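Local coordinates for protein SAM-dependent methyltransferase (Thiobacillus denitrificans, PDB 5EPE) that binds S-adenosyl-L-homocysteine and probably transfers methyl groups from S-adenosylmethionine, at residues N8-A13 against A197-T202; I16-T21 against L238-F243; G37-D42 against G59-G64. One frame throughout, in Å; residues are numbered along the deposited sequence.

Contact 1: residues N8-A13 against A197-T202; sequences NITESA and AAKWLT
With CG2 anti to the backbone N in both Thr10 and Thr202, each threonine turns its methyl to the other helix, while Lys199 sets CG beside its own backbone N (chi1 -61°) and then runs fully extended. The Thr10 methyl lies against the flank of this lysine chain, Thr10 CG2 sitting 3.6 Å from Lys199 CG and equally near CD. Further out, the carboxylate of Glu11 runs alongside the tip of the lysine, both pointing the same way; Glu11 OE1 is 3.9 Å from Lys199 NZ, a long salt bridge. The closer charge partner of the ammonium is Glu196, whereas the Glu11 carboxylate is held by Tyr195 at OE1 and by His17 at OE2. An alanine in place of Lys199 would probably take away the chain packed on the Thr10 methyl and leave Glu196 without its salt-bridge partner and Glu11 without its long one. The contact joins helix 5-11 to the long helix 189-209 of this Rossmann-like methyltransferase, the latter lying in the chain between strands 179-186 and 238-247 of the sheet. At the other end of the contact the Thr202 methyl lies against the backbone: Thr202 CG2 is 3.1 Å from Ile9 O and 3.5 Å from Ser12 OG. A water sits 2.7 Å from Thr202 OG1. This water donates to Thr10 O (2.8 Å) and accepts from Ala13 N (3.1 Å), bridging a carbonyl and an N-H of segment 8-13 to helix 189-209. Beside it, Arg33 of the second subunit bonds to Thr202 OG1 and to Ala198 O.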
loop_
_atom_site.group_PDB
_atom_site.type_symbol
_atom_site.label_atom_id
_atom_site.label_comp_id
_atom_site.label_asym_id
_atom_site.label_seq_id
_atom_site.Cartn_x
_atom_site.Cartn_y
_atom_site.Cartn_z
ATOM N N ASN A 8 -17.182 -12.337 -40.178
ATOM C CA ASN A 8 -17.229 -13.563 -40.941
ATOM C C ASN A 8 -15.797 -13.960 -41.307
ATOM O O ASN A 8 -15.455 -15.138 -41.253
ATOM C CB ASN A 8 -18.168 -13.455 -42.175
ATOM C CG ASN A 8 -19.652 -13.499 -41.805
ATOM O OD1 ASN A 8 -20.078 -14.215 -40.885
ATOM N ND2 ASN A 8 -20.466 -12.774 -42.555
ATOM N N ILE A 9 -14.948 -12.988 -41.615
ATOM C CA ILE A 9 -13.554 -13.274 -41.957
ATOM C C ILE A 9 -12.741 -13.815 -40.744
ATOM O O ILE A 9 -12.036 -14.791 -40.850
ATOM C CB ILE A 9 -12.860 -12.013 -42.483
ATOM C CG1 ILE A 9 -13.395 -11.685 -43.900
ATOM C CG2 ILE A 9 -11.351 -12.199 -42.531
ATOM C CD1 ILE A 9 -13.042 -10.287 -44.374
ATOM N N THR A 10 -12.880 -13.149 -39.604
ATOM C CA THR A 10 -12.114 -13.435 -38.436
ATOM C C THR A 10 -12.499 -14.782 -37.821
ATOM O O THR A 10 -11.642 -15.496 -37.292
ATOM C CB THR A 10 -12.390 -12.272 -37.449
ATOM O OG1 THR A 10 -11.776 -11.101 -38.035
ATOM C CG2 THR A 10 -11.809 -12.523 -36.203
ATOM N N GLU A 11 -13.808 -15.098 -37.852
ATOM C CA GLU A 11 -14.323 -16.282 -37.177
ATOM C C GLU A 11 -14.773 -17.409 -38.097
ATOM O O GLU A 11 -15.428 -18.353 -37.650
ATOM C CB GLU A 11 -15.425 -15.868 -36.234
ATOM C CG GLU A 11 -14.872 -14.973 -35.118
ATOM C CD GLU A 11 -15.768 -14.800 -33.920
ATOM O OE1 GLU A 11 -15.614 -13.777 -33.236
ATOM O OE2 GLU A 11 -16.615 -15.647 -33.654
ATOM N N SER A 12 -14.335 -17.371 -39.346
ATOM C CA SER A 12 -14.804 -18.365 -40.346
ATOM C C SER A 12 -14.393 -19.807 -39.968
ATOM O O SER A 12 -15.006 -20.766 -40.435
ATOM C CB SER A 12 -14.277 -18.069 -41.759
ATOM O OG SER A 12 -12.845 -18.015 -41.779
ATOM N N ALA A 13 -13.336 -19.956 -39.175
ATOM C CA ALA A 13 -12.850 -21.266 -38.811
ATOM C C ALA A 13 -13.206 -21.609 -37.374
ATOM O O ALA A 13 -12.658 -22.560 -36.839
ATOM C CB ALA A 13 -11.340 -21.304 -38.996
ATOM N N ALA A 197 -7.039 -16.576 -29.865
ATOM C CA ALA A 197 -5.865 -16.944 -30.650
ATOM C C ALA A 197 -6.150 -17.560 -31.977
ATOM O O ALA A 197 -5.388 -17.367 -32.961
ATOM C CB ALA A 197 -4.907 -17.796 -29.849
ATOM N N ALA A 198 -7.246 -18.292 -32.051
ATOM C CA ALA A 198 -7.641 -18.888 -33.325
ATOM C C ALA A 198 -7.943 -17.840 -34.354
ATOM O O ALA A 198 -7.818 -18.111 -35.547
ATOM C CB ALA A 198 -8.873 -19.807 -33.143
ATOM N N LYS A 199 -8.392 -16.654 -33.925
ATOM C CA LYS A 199 -8.647 -15.573 -34.877
ATOM C C LYS A 199 -7.375 -15.132 -35.570
ATOM O O LYS A 199 -7.412 -14.741 -36.723
ATOM C CB LYS A 199 -9.247 -14.362 -34.186
ATOM C CG LYS A 199 -10.584 -14.602 -33.502
ATOM C CD LYS A 199 -11.000 -13.333 -32.759
ATOM C CE LYS A 199 -12.273 -13.547 -31.968
ATOM N NZ LYS A 199 -12.544 -12.255 -31.272
ATOM N N TRP A 200 -6.229 -15.233 -34.882
ATOM C CA TRP A 200 -4.998 -14.714 -35.447
ATOM C C TRP A 200 -4.546 -15.561 -36.640
ATOM O O TRP A 200 -4.164 -15.010 -37.667
ATOM C CB TRP A 200 -3.885 -14.608 -34.383
ATOM C CG TRP A 200 -4.337 -13.976 -33.107
ATOM C CD1 TRP A 200 -5.312 -13.044 -32.928
ATOM C CD2 TRP A 200 -3.782 -14.233 -31.826
ATOM N NE1 TRP A 200 -5.452 -12.747 -31.592
ATOM C CE2 TRP A 200 -4.520 -13.470 -30.890
ATOM C CE3 TRP A 200 -2.740 -15.047 -31.378
ATOM C CZ2 TRP A 200 -4.257 -13.504 -29.548
ATOM C CZ3 TRP A 200 -2.456 -15.065 -30.025
ATOM C CH2 TRP A 200 -3.218 -14.290 -29.132
ATOM N N LEU A 201 -4.629 -16.880 -36.521
ATOM C CA LEU A 201 -4.230 -17.752 -37.633
ATOM C C LEU A 201 -5.177 -17.549 -38.823
ATOM O O LEU A 201 -4.754 -17.454 -39.961
ATOM C CB LEU A 201 -4.222 -19.214 -37.160
ATOM C CG LEU A 201 -3.800 -20.240 -38.222
ATOM C CD1 LEU A 201 -2.430 -19.911 -38.754
ATOM C CD2 LEU A 201 -3.866 -21.675 -37.699
ATOM N N THR A 202 -6.478 -17.486 -38.526
ATOM C CA THR A 202 -7.464 -17.238 -39.540
ATOM C C THR A 202 -7.171 -15.916 -40.311
ATOM O O THR A 202 -7.204 -15.883 -41.534
ATOM C CB THR A 202 -8.883 -17.237 -38.959
ATOM O OG1 THR A 202 -9.121 -18.519 -38.352
ATOM C CG2 THR A 202 -9.973 -16.992 -40.104
HETATM O O HOH W 1 -11.580 -18.257 -37.325
#

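Contact 2: residues I16-T21 against L238-F243; sequences IHNPFT and LGWGVF. With SAH (S-adenosyl-L-homocysteine), chain B.
One indole ring, that of Trp240, is met in two ways by three consecutive residues: Asn18 and Pro19 lie over one face, and Phe20 receives its edge. The tryptophan stands on strand 238-247 of the mixed sheet of a Rossmann-like methyltransferase, and the loop 16-21 is part of the pocket for S-adenosyl-L-homocysteine. Trp240 holds CG anti to its backbone N, which sends the ring out across the loop. Pro19 CD sits nearly over the centre of the five-membered ring of Trp240, 4.0 Å from its centroid, a CH-pi contact; CG of the same proline reaches Trp240 CG and CB. Asn18 CB makes a second, more slanted CH-pi contact over the six-membered ring. Beyond it the amide lies at 28° to the indole plane, and Asn18 OD1 is 3.3 Å from Trp240 CZ2. Phe20 crosses at about a right angle, giving a T-shaped stack with planes at 79° and centroids 5.2 Å apart. The indole edge supplies CZ3, set toward the rim of the phenyl face, while Val242 CG2 touches the far end of the same phenyl ring at CZ. Pro19 is the centre of an inverse gamma turn, with Phe20 N bonded to Asn18 O, a tight turn that places Asn18 and Pro19 over one face and Phe20 at the edge. Held against the tryptophan, the Asn18 amide keeps its ND2 for the ligand and for Val110 O, which is consistent with Trp240 positioning the amide from the second shell. The ligand carboxylate is gripped at both oxygens: Asn18 ND2 donates to SAH O at 2.8 Å, and His17 N donates to SAH OXT at 2.8 Å, the latter nearly straight at 164°.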
loop_
_atom_site.group_PDB
_atom_site.type_symbol
_atom_site.label_atom_id
_atom_site.label_comp_id
_atom_site.label_asym_id
_atom_site.label_seq_id
_atom_site.Cartn_x
_atom_site.Cartn_y
_atom_site.Cartn_z
ATOM N N ILE A 16 -17.006 -22.643 -32.179
ATOM C CA ILE A 16 -17.592 -21.981 -31.023
ATOM C C ILE A 16 -17.163 -20.506 -31.049
ATOM O O ILE A 16 -15.989 -20.216 -31.027
ATOM C CB ILE A 16 -17.133 -22.659 -29.709
ATOM C CG1 ILE A 16 -17.484 -24.160 -29.729
ATOM C CG2 ILE A 16 -17.723 -21.928 -28.503
ATOM C CD1 ILE A 16 -16.802 -25.026 -28.681
ATOM N N HIS A 17 -18.128 -19.597 -31.167
ATOM C CA HIS A 17 -17.901 -18.203 -31.279
ATOM C C HIS A 17 -17.957 -17.514 -29.905
ATOM O O HIS A 17 -18.612 -16.483 -29.742
ATOM C CB HIS A 17 -18.941 -17.586 -32.241
ATOM C CG HIS A 17 -18.916 -18.181 -33.614
ATOM N ND1 HIS A 17 -18.043 -17.753 -34.579
ATOM C CD2 HIS A 17 -19.602 -19.215 -34.157
ATOM C CE1 HIS A 17 -18.213 -18.487 -35.683
ATOM N NE2 HIS A 17 -19.153 -19.383 -35.450
ATOM N N ASN A 18 -17.223 -18.061 -28.950
ATOM C CA ASN A 18 -17.225 -17.574 -27.613
ATOM C C ASN A 18 -16.043 -18.235 -26.924
ATOM O O ASN A 18 -15.523 -19.228 -27.405
ATOM C CB ASN A 18 -18.531 -17.978 -26.887
ATOM C CG ASN A 18 -19.599 -16.903 -26.977
ATOM O OD1 ASN A 18 -19.348 -15.730 -26.681
ATOM N ND2 ASN A 18 -20.795 -17.298 -27.329
ATOM N N PRO A 19 -15.657 -17.723 -25.757
ATOM C CA PRO A 19 -14.496 -18.320 -25.013
ATOM C C PRO A 19 -14.822 -19.615 -24.248
ATOM O O PRO A 19 -14.712 -19.708 -23.029
ATOM C CB PRO A 19 -14.074 -17.176 -24.096
ATOM C CG PRO A 19 -15.341 -16.376 -23.861
ATOM C CD PRO A 19 -16.118 -16.461 -25.137
ATOM N N PHE A 20 -15.236 -20.635 -24.980
ATOM C CA PHE A 20 -15.555 -21.921 -24.454
ATOM C C PHE A 20 -14.846 -22.942 -25.344
ATOM O O PHE A 20 -14.763 -22.774 -26.524
ATOM C CB PHE A 20 -17.049 -22.215 -24.571
ATOM C CG PHE A 20 -17.789 -22.311 -23.259
ATOM C CD1 PHE A 20 -17.380 -21.612 -22.130
ATOM C CD2 PHE A 20 -18.934 -23.064 -23.199
ATOM C CE1 PHE A 20 -18.077 -21.702 -20.963
ATOM C CE2 PHE A 20 -19.620 -23.190 -22.009
ATOM C CZ PHE A 20 -19.175 -22.493 -20.900
ATOM N N THR A 21 -14.250 -23.938 -24.737
ATOM C CA THR A 21 -13.720 -25.065 -25.466
ATOM C C THR A 21 -14.799 -26.093 -25.776
ATOM O O THR A 21 -15.880 -26.043 -25.205
ATOM C CB THR A 21 -12.658 -25.760 -24.624
ATOM O OG1 THR A 21 -13.190 -26.155 -23.343
ATOM C CG2 THR A 21 -11.454 -24.868 -24.444
ATOM N N LEU A 238 -11.104 -10.100 -18.030
ATOM C CA LEU A 238 -12.440 -10.370 -18.515
ATOM C C LEU A 238 -12.853 -11.815 -18.246
ATOM O O LEU A 238 -12.196 -12.752 -18.715
ATOM C CB LEU A 238 -12.634 -10.009 -19.990
ATOM C CG LEU A 238 -14.109 -9.828 -20.492
ATOM C CD1 LEU A 238 -14.924 -8.757 -19.745
ATOM C CD2 LEU A 238 -14.139 -9.491 -22.013
ATOM N N GLY A 239 -13.918 -11.971 -17.495
ATOM C CA GLY A 239 -14.534 -13.289 -17.294
ATOM C C GLY A 239 -15.668 -13.516 -18.313
ATOM O O GLY A 239 -16.198 -12.571 -18.893
ATOM N N TRP A 240 -16.082 -14.767 -18.434
ATOM C CA TRP A 240 -17.219 -15.150 -19.280
ATOM C C TRP A 240 -17.768 -16.481 -18.768
ATOM O O TRP A 240 -17.043 -17.329 -18.184
ATOM C CB TRP A 240 -16.820 -15.213 -20.763
ATOM C CG TRP A 240 -17.960 -15.233 -21.705
ATOM C CD1 TRP A 240 -18.560 -14.154 -22.317
ATOM C CD2 TRP A 240 -18.620 -16.397 -22.211
ATOM N NE1 TRP A 240 -19.606 -14.580 -23.080
ATOM C CE2 TRP A 240 -19.628 -15.955 -23.082
ATOM C CE3 TRP A 240 -18.441 -17.783 -22.010
ATOM C CZ2 TRP A 240 -20.473 -16.856 -23.771
ATOM C CZ3 TRP A 240 -19.274 -18.682 -22.647
ATOM C CH2 TRP A 240 -20.280 -18.221 -23.525
ATOM N N GLY A 241 -19.079 -16.637 -18.900
ATOM C CA GLY A 241 -19.680 -17.935 -18.618
ATOM C C GLY A 241 -21.069 -18.085 -19.069
ATOM O O GLY A 241 -21.702 -17.128 -19.543
ATOM N N VAL A 242 -21.530 -19.334 -18.970
ATOM C CA VAL A 242 -22.943 -19.655 -19.186
ATOM C C VAL A 242 -23.620 -19.972 -17.854
ATOM O O VAL A 242 -23.175 -20.828 -17.102
ATOM C CB VAL A 242 -23.154 -20.776 -20.202
ATOM C CG1 VAL A 242 -24.621 -20.971 -20.462
ATOM C CG2 VAL A 242 -22.441 -20.480 -21.494
ATOM N N PHE A 243 -24.692 -19.233 -17.604
ATOM C CA PHE A 243 -25.471 -19.271 -16.394
ATOM C C PHE A 243 -26.853 -19.840 -16.695
ATOM O O PHE A 243 -27.542 -19.385 -17.618
ATOM C CB PHE A 243 -25.560 -17.861 -15.836
ATOM C CG PHE A 243 -24.218 -17.249 -15.574
ATOM C CD1 PHE A 243 -23.561 -16.565 -16.565
ATOM C CD2 PHE A 243 -23.613 -17.368 -14.318
ATOM C CE1 PHE A 243 -22.299 -16.019 -16.323
ATOM C CE2 PHE A 243 -22.400 -16.748 -14.049
ATOM C CZ PHE A 243 -21.726 -16.121 -15.072
HETATM N N SAH B . -24.002 -18.828 -29.478
HETATM C CA SAH B . -22.977 -18.956 -30.580
HETATM C CB SAH B . -22.710 -17.606 -31.217
HETATM C CG SAH B . -22.186 -16.477 -30.312
HETATM S SD SAH B . -21.546 -15.091 -31.216
HETATM C C SAH B . -21.681 -19.577 -30.108
HETATM O O SAH B . -21.395 -19.551 -28.896
HETATM O OXT SAH B . -20.883 -20.110 -30.908
HETATM C "C5'" SAH B . -22.956 -13.980 -31.492
HETATM C "C4'" SAH B . -23.863 -14.525 -32.598
HETATM O "O4'" SAH B . -25.054 -13.729 -32.688
HETATM C "C3'" SAH B . -23.225 -14.531 -33.999
HETATM O "O3'" SAH B . -23.297 -15.874 -34.513
HETATM C "C2'" SAH B . -24.076 -13.574 -34.838
HETATM O "O2'" SAH B . -24.275 -14.030 -36.167
HETATM C "C1'" SAH B . -25.382 -13.632 -34.093
HETATM N N9 SAH B . -26.334 -12.516 -34.200
HETATM C C8 SAH B . -26.056 -11.180 -34.097
HETATM N N7 SAH B . -27.157 -10.465 -34.161
HETATM C C5 SAH B . -28.190 -11.398 -34.306
HETATM C C6 SAH B . -29.597 -11.272 -34.448
HETATM N N6 SAH B . -30.190 -10.056 -34.439
HETATM N N1 SAH B . -30.359 -12.389 -34.563
HETATM C C2 SAH B . -29.739 -13.593 -34.571
HETATM N N3 SAH B . -28.414 -13.819 -34.467
HETATM C C4 SAH B . -27.683 -12.665 -34.325
#

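Contact 3: residues G37-D42 against G59-G64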
loop_
_atom_site.group_PDB
_atom_site.type_symbol
_atom_site.label_atom_id
_atom_site.label_comp_id
_atom_site.label_asym_id
_atom_site.label_seq_id
_atom_site.Cartn_x
_atom_site.Cartn_y
_atom_site.Cartn_z
ATOM N N GLY A 37 -34.794 -36.223 -26.145
ATOM C CA GLY A 37 -36.081 -35.653 -26.480
ATOM C C GLY A 37 -36.294 -34.261 -25.949
ATOM O O GLY A 37 -37.242 -33.575 -26.393
ATOM N N ALA A 38 -35.416 -33.779 -25.049
ATOM C CA ALA A 38 -35.575 -32.434 -24.549
ATOM C C ALA A 38 -35.498 -31.445 -25.724
ATOM O O ALA A 38 -34.699 -31.650 -26.629
ATOM C CB ALA A 38 -34.497 -32.099 -23.519
ATOM N N ARG A 39 -36.308 -30.383 -25.673
ATOM C CA ARG A 39 -36.384 -29.375 -26.726
ATOM C C ARG A 39 -35.567 -28.138 -26.297
ATOM O O ARG A 39 -35.734 -27.612 -25.202
ATOM C CB ARG A 39 -37.818 -28.952 -27.011
ATOM C CG ARG A 39 -38.729 -30.073 -27.550
ATOM C CD ARG A 39 -40.236 -29.835 -27.253
ATOM N NE ARG A 39 -40.446 -29.584 -25.803
ATOM C CZ ARG A 39 -41.607 -29.299 -25.207
ATOM N NH1 ARG A 39 -41.597 -29.052 -23.889
ATOM N NH2 ARG A 39 -42.771 -29.228 -25.899
ATOM N N VAL A 40 -34.729 -27.673 -27.204
ATOM C CA VAL A 40 -33.854 -26.533 -26.973
ATOM C C VAL A 40 -34.088 -25.492 -28.056
ATOM O O VAL A 40 -34.134 -25.835 -29.218
ATOM C CB VAL A 40 -32.374 -26.941 -27.047
ATOM C CG1 VAL A 40 -31.475 -25.756 -26.673
ATOM C CG2 VAL A 40 -32.123 -28.108 -26.133
ATOM N N LEU A 41 -34.219 -24.243 -27.657
ATOM C CA LEU A 41 -34.203 -23.076 -28.549
ATOM C C LEU A 41 -32.923 -22.302 -28.291
ATOM O O LEU A 41 -32.586 -22.024 -27.114
ATOM C CB LEU A 41 -35.380 -22.161 -28.264
ATOM C CG LEU A 41 -35.454 -20.850 -29.070
ATOM C CD1 LEU A 41 -35.687 -21.120 -30.555
ATOM C CD2 LEU A 41 -36.537 -19.960 -28.505
ATOM N N ASP A 42 -32.209 -21.964 -29.360
ATOM C CA ASP A 42 -30.909 -21.243 -29.245
ATOM C C ASP A 42 -30.993 -19.996 -30.122
ATOM O O ASP A 42 -31.041 -20.091 -31.351
ATOM C CB ASP A 42 -29.755 -22.146 -29.632
ATOM C CG ASP A 42 -28.373 -21.573 -29.248
ATOM O OD1 ASP A 42 -28.262 -20.534 -28.493
ATOM O OD2 ASP A 42 -27.359 -22.202 -29.705
ATOM N N GLY A 59 -29.195 -36.608 -27.163
ATOM C CA GLY A 59 -30.431 -36.926 -27.855
ATOM C C GLY A 59 -31.452 -35.793 -27.815
ATOM O O GLY A 59 -32.633 -36.021 -28.053
ATOM N N ILE A 60 -31.025 -34.556 -27.573
ATOM C CA ILE A 60 -31.959 -33.405 -27.626
ATOM C C ILE A 60 -32.395 -33.082 -29.042
ATOM O O ILE A 60 -31.784 -33.561 -30.022
ATOM C CB ILE A 60 -31.421 -32.141 -26.932
ATOM C CG1 ILE A 60 -30.192 -31.545 -27.638
ATOM C CG2 ILE A 60 -31.099 -32.474 -25.472
ATOM C CD1 ILE A 60 -30.501 -30.620 -28.810
ATOM N N VAL A 61 -33.468 -32.309 -29.131
ATOM C CA VAL A 61 -33.913 -31.731 -30.398
ATOM C C VAL A 61 -34.002 -30.237 -30.228
ATOM O O VAL A 61 -34.116 -29.734 -29.110
ATOM C CB VAL A 61 -35.270 -32.282 -30.893
ATOM C CG1 VAL A 61 -35.221 -33.813 -31.013
ATOM C CG2 VAL A 61 -36.446 -31.863 -30.006
ATOM N N GLY A 62 -33.910 -29.503 -31.325
ATOM C CA GLY A 62 -34.002 -28.058 -31.201
ATOM C C GLY A 62 -33.864 -27.219 -32.435
ATOM O O GLY A 62 -33.719 -27.754 -33.548
ATOM N N THR A 63 -33.901 -25.906 -32.215
ATOM C CA THR A 63 -33.843 -24.922 -33.266
ATOM C C THR A 63 -32.857 -23.817 -32.915
ATOM O O THR A 63 -32.910 -23.307 -31.802
ATOM C CB THR A 63 -35.218 -24.298 -33.437
ATOM O OG1 THR A 63 -36.122 -25.359 -33.737
ATOM C CG2 THR A 63 -35.225 -23.320 -34.604
ATOM N N GLY A 64 -32.032 -23.435 -33.883
ATOM C CA GLY A 64 -31.044 -22.358 -33.740
ATOM C C GLY A 64 -31.285 -21.276 -34.775
ATOM O O GLY A 64 -31.394 -21.569 -35.985
HETATM O O HOH W 2 -37.002 -25.933 -30.644
#
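Strands 39-42 and 61-64 run parallel, their axes 4.6 Å apart at closest and their N-to-C directions 11° apart, pairing Arg39, Val40, Leu41 and Asp42 with Val61, Gly62, Thr63 and Gly64 through four backbone bonds, from Val61 N to Ala38 O, Val40 N to Val61 O, Thr63 N to Val40 O and Asp42 N to Thr63 O. Just ahead of the strands, Ile60 packs against Ala38 and against Val40, which is on the same face as Asp42. Ile60 CG1 takes the crowded position between backbone N and carbonyl carbon (chi1 66°), and this puts Ile60 CG2 against Ala38 CB at 3.9 Å and Ile60 CD1 against Val40 CG2 at 4.0 Å. From helix 49-58, Leu51 touches Val40 and Trp54 touches Ile60. The other face is carried by Arg39, Leu41, Val61 and Thr63; Arg39 CG rests on Val61 CG2 at 3.8 Å, while the guanidinium goes on to a salt bridge with Glu131. Leu41 CD1 comes to 3.7 Å from Thr63 O, and a water donates a long bond to Val40 O as well as pairing with Thr63 OG1. Glycines matter on the second strand: at Gly62 a side chain would run into Val40 O, whose distance to Gly62 CA is only 3.0 Å. A fifth backbone bond, from Gly37 N to Gly59 O at 2.9 Å, lies ahead of the strands, and its donor stands well above the carbonyl plane. Helix 49-58 connects the two strands as a beta-alpha-beta crossover, the first such unit of the Rossmann-like methyltransferase fold, and the second strand ends at Asp66, which binds S-adenosyl-L-homocysteine.

Contacts 1 and 2 touch directly: Glu11 OE2 of contact 1 lies 2.7 Å from His17 ND1 of contact 2, a probable hydrogen bond that ties the helix pair to the loop holding the carboxylate of S-adenosyl-L-homocysteine. Their centres are 16 Å apart, and the Glu11 side chain comes within about 6 Å of the ligand. Contact 3 lies farther off, its centre 20 Å from that of contact 2 and 28 Å from that of contact 1, yet the Asp42 side chain is about 5 Å from the ligand. Contacts 2 and 3 share one sheet, and along the chain contact 3 is nested within the loops closed by the other two.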